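Local coordinates for cyclic dimeric GMP binding protein (Pseudomonas fluorescens, PDB 3PJV), which is a cyclic di-GMP-binding protein whose periplasmic domain probably takes part in inside-out signalling that controls periplasmic proteolysis, probably through LapG, at residues S47-S52 against S56-V61. Sequence-based numbering, arbitrary orientation.
Sequences SSIFDS and SSIRVV
In the periplasmic domain of this LapD protein the last turn of helix 39-50 packs against strand 55-62, which follows it after a short loop, and Ile-49 and Phe-50 meet Ile-58. No hydrogen bond ties the two segments together; the contact is made chiefly by these apolar side chains. Ile-58 reaches across from the strand with CG1 anti to its carbonyl carbon (chi1 -60°), and the nearly straight chain beyond it (chi2 178°) carries CD1 up to the helix. That methyl touches two neighbouring helix residues at once: it lies 4.0 Å from CG2 of Ile-49 and 4.0 Å from CB of Phe-50. The Ile-49 and Ile-58 side chains cross at about a right angle; CG2 of Ile-49, anti to its backbone N, does the touching, while the CG1 branch leads away. Phe-50 instead runs past Ile-58 in the opposite direction. With CG anti to the backbone N (chi1 -177°), its ring is directed toward the start of the strand, edge first. CD1 of Ile-58 meets the ring at this edge, near the plane, 4.1 Å from CD2.

Ile-58, a buried residue, also touches Val-46 of the same helix and Leu-28 of the long helix 6-32, so the strand packs on both helices here. The strand also pairs antiparallel with one from the second subunit, carrying the sheet across the dimer interface, and Arg-59 forms a salt bridge with Glu-111 of that subunit. One atom further along the same ring edge, CE2 of Phe-50 lies 4.2 Å from the backbone O of Ser-56, which sits near the plane of the ring.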
ATOM      1  N   SER A  47      -7.269  -3.900  12.755  1.00 23.17           N
ATOM      2  CA  SER A  47      -7.267  -5.006  11.791  1.00 28.33           C
ATOM      3  C   SER A  47      -7.470  -4.521  10.367  1.00 31.56           C
ATOM      4  O   SER A  47      -6.820  -5.010   9.435  1.00 34.15           O
ATOM      5  CB  SER A  47      -8.353  -6.029  12.141  1.00 30.75           C
ATOM      6  OG  SER A  47      -7.981  -6.780  13.274  1.00 37.69           O
ATOM      7  N   SER A  48      -8.387  -3.574  10.204  1.00 31.91           N
ATOM      8  CA  SER A  48      -8.676  -2.971   8.909  1.00 36.26           C
ATOM      9  C   SER A  48      -7.383  -2.559   8.216  1.00 36.96           C
ATOM     10  O   SER A  48      -7.087  -3.009   7.110  1.00 36.71           O
ATOM     11  CB  SER A  48      -9.596  -1.758   9.095  1.00 42.01           C
ATOM     12  OG  SER A  48      -9.865  -1.100   7.870  1.00 44.01           O
ATOM     13  N   ILE A  49      -6.610  -1.710   8.885  1.00 28.89           N
ATOM     14  CA  ILE A  49      -5.345  -1.217   8.349  1.00 27.71           C
ATOM     15  C   ILE A  49      -4.302  -2.330   8.172  1.00 27.20           C
ATOM     16  O   ILE A  49      -3.601  -2.377   7.164  1.00 26.00           O
ATOM     17  CB  ILE A  49      -4.783  -0.088   9.243  1.00 28.02           C
ATOM     18  CG1 ILE A  49      -5.844   1.001   9.413  1.00 27.54           C
ATOM     19  CG2 ILE A  49      -3.477   0.478   8.675  1.00 23.35           C
ATOM     20  CD1 ILE A  49      -6.358   1.570   8.103  1.00 27.99           C
ATOM     21  N   PHE A  50      -4.203  -3.227   9.144  1.00 23.83           N
ATOM     22  CA  PHE A  50      -3.154  -4.239   9.109  1.00 23.53           C
ATOM     23  C   PHE A  50      -3.403  -5.296   8.032  1.00 27.49           C
ATOM     24  O   PHE A  50      -2.471  -5.884   7.502  1.00 24.29           O
ATOM     25  CB  PHE A  50      -3.025  -4.930  10.453  1.00 25.07           C
ATOM     26  CG  PHE A  50      -1.906  -5.929  10.511  1.00 28.58           C
ATOM     27  CD1 PHE A  50      -2.167  -7.283  10.408  1.00 30.87           C
ATOM     28  CD2 PHE A  50      -0.591  -5.511  10.664  1.00 31.10           C
ATOM     29  CE1 PHE A  50      -1.143  -8.205  10.460  1.00 33.72           C
ATOM     30  CE2 PHE A  50       0.435  -6.432  10.718  1.00 27.91           C
ATOM     31  CZ  PHE A  50       0.159  -7.778  10.616  1.00 31.65           C
ATOM     32  N   ASP A  51      -4.669  -5.543   7.733  1.00 26.90           N
ATOM     33  CA  ASP A  51      -5.022  -6.651   6.845  1.00 27.61           C
ATOM     34  C   ASP A  51      -4.546  -6.480   5.397  1.00 25.28           C
ATOM     35  O   ASP A  51      -4.614  -7.420   4.606  1.00 26.67           O
ATOM     36  CB  ASP A  51      -6.525  -6.930   6.915  1.00 31.08           C
ATOM     37  CG  ASP A  51      -6.925  -7.658   8.188  1.00 35.95           C
ATOM     38  OD1 ASP A  51      -6.026  -8.096   8.939  1.00 38.21           O
ATOM     39  OD2 ASP A  51      -8.139  -7.810   8.430  1.00 38.57           O
ATOM     40  N   SER A  52      -4.064  -5.289   5.051  1.00 26.93           N
ATOM     41  CA  SER A  52      -3.484  -5.056   3.726  1.00 24.69           C
ATOM     42  C   SER A  52      -2.180  -5.822   3.543  1.00 21.83           C
ATOM     43  O   SER A  52      -1.789  -6.152   2.421  1.00 23.81           O
ATOM     44  CB  SER A  52      -3.203  -3.566   3.517  1.00 26.33           C
ATOM     45  OG  SER A  52      -2.272  -3.084   4.476  1.00 24.48           O
ATOM     46  N   SER A  56       4.674  -4.371   8.795  1.00 17.41           N
ATOM     47  CA  SER A  56       5.305  -5.453   9.552  1.00 19.76           C
ATOM     48  C   SER A  56       4.662  -5.601  10.927  1.00 19.63           C
ATOM     49  O   SER A  56       4.592  -6.704  11.489  1.00 21.78           O
ATOM     50  CB  SER A  56       6.806  -5.172   9.740  1.00 25.55           C
ATOM     51  OG  SER A  56       7.464  -5.033   8.494  1.00 29.41           O
ATOM     52  N   SER A  57       4.209  -4.479  11.474  1.00 18.75           N
ATOM     53  CA  SER A  57       3.596  -4.474  12.800  1.00 17.69           C
ATOM     54  C   SER A  57       2.780  -3.210  13.069  1.00 17.29           C
ATOM     55  O   SER A  57       3.074  -2.144  12.542  1.00 16.75           O
ATOM     56  CB  SER A  57       4.685  -4.624  13.868  1.00 23.06           C
ATOM     57  OG  SER A  57       5.519  -3.471  13.924  1.00 23.17           O
ATOM     58  N   ILE A  58       1.745  -3.361  13.894  1.00 16.98           N
ATOM     59  CA  ILE A  58       0.986  -2.230  14.440  1.00 15.57           C
ATOM     60  C   ILE A  58       0.673  -2.579  15.882  1.00 19.50           C
ATOM     61  O   ILE A  58       0.242  -3.687  16.180  1.00 20.67           O
ATOM     62  CB  ILE A  58      -0.333  -1.991  13.698  1.00 16.42           C
ATOM     63  CG1 ILE A  58      -0.057  -1.696  12.225  1.00 19.31           C
ATOM     64  CG2 ILE A  58      -1.110  -0.802  14.312  1.00 19.89           C
ATOM     65  CD1 ILE A  58      -1.309  -1.493  11.409  1.00 21.23           C
ATOM     66  N   ARG A  59       0.910  -1.637  16.780  1.00 16.29           N
ATOM     67  CA  ARG A  59       0.660  -1.853  18.187  1.00 17.11           C
ATOM     68  C   ARG A  59       0.013  -0.599  18.765  1.00 18.62           C
ATOM     69  O   ARG A  59       0.382   0.512  18.401  1.00 21.18           O
ATOM     70  CB  ARG A  59       1.989  -2.152  18.892  1.00 22.81           C
ATOM     71  CG  ARG A  59       1.906  -2.452  20.375  1.00 33.52           C
ATOM     72  CD  ARG A  59       3.314  -2.660  20.934  1.00 40.71           C
ATOM     73  NE  ARG A  59       3.326  -2.831  22.377  1.00 51.22           N
ATOM     74  CZ  ARG A  59       4.180  -2.226  23.198  1.00 57.37           C
ATOM     75  NH1 ARG A  59       5.103  -1.401  22.714  1.00 57.61           N
ATOM     76  NH2 ARG A  59       4.109  -2.443  24.508  1.00 58.53           N
ATOM     77  N   VAL A  60      -0.962  -0.779  19.649  1.00 19.09           N
ATOM     78  CA  VAL A  60      -1.565   0.353  20.354  1.00 16.32           C
ATOM     79  C   VAL A  60      -1.265   0.133  21.818  1.00 20.65           C
ATOM     80  O   VAL A  60      -1.548  -0.927  22.360  1.00 26.06           O
ATOM     81  CB  VAL A  60      -3.094   0.426  20.111  1.00 19.42           C
ATOM     82  CG1 VAL A  60      -3.703   1.617  20.853  1.00 18.97           C
ATOM     83  CG2 VAL A  60      -3.377   0.496  18.605  1.00 21.08           C
ATOM     84  N   VAL A  61      -0.640   1.124  22.436  1.00 20.66           N
ATOM     85  CA  VAL A  61      -0.199   1.027  23.824  1.00 21.98           C
ATOM     86  C   VAL A  61      -0.994   1.989  24.710  1.00 23.16           C
ATOM     87  O   VAL A  61      -1.132   3.173  24.399  1.00 22.96           O
ATOM     88  CB  VAL A  61       1.312   1.326  23.947  1.00 21.96           C
ATOM     89  CG1 VAL A  61       1.759   1.305  25.419  1.00 24.90           C
ATOM     90  CG2 VAL A  61       2.111   0.328  23.118  1.00 26.59           C
TER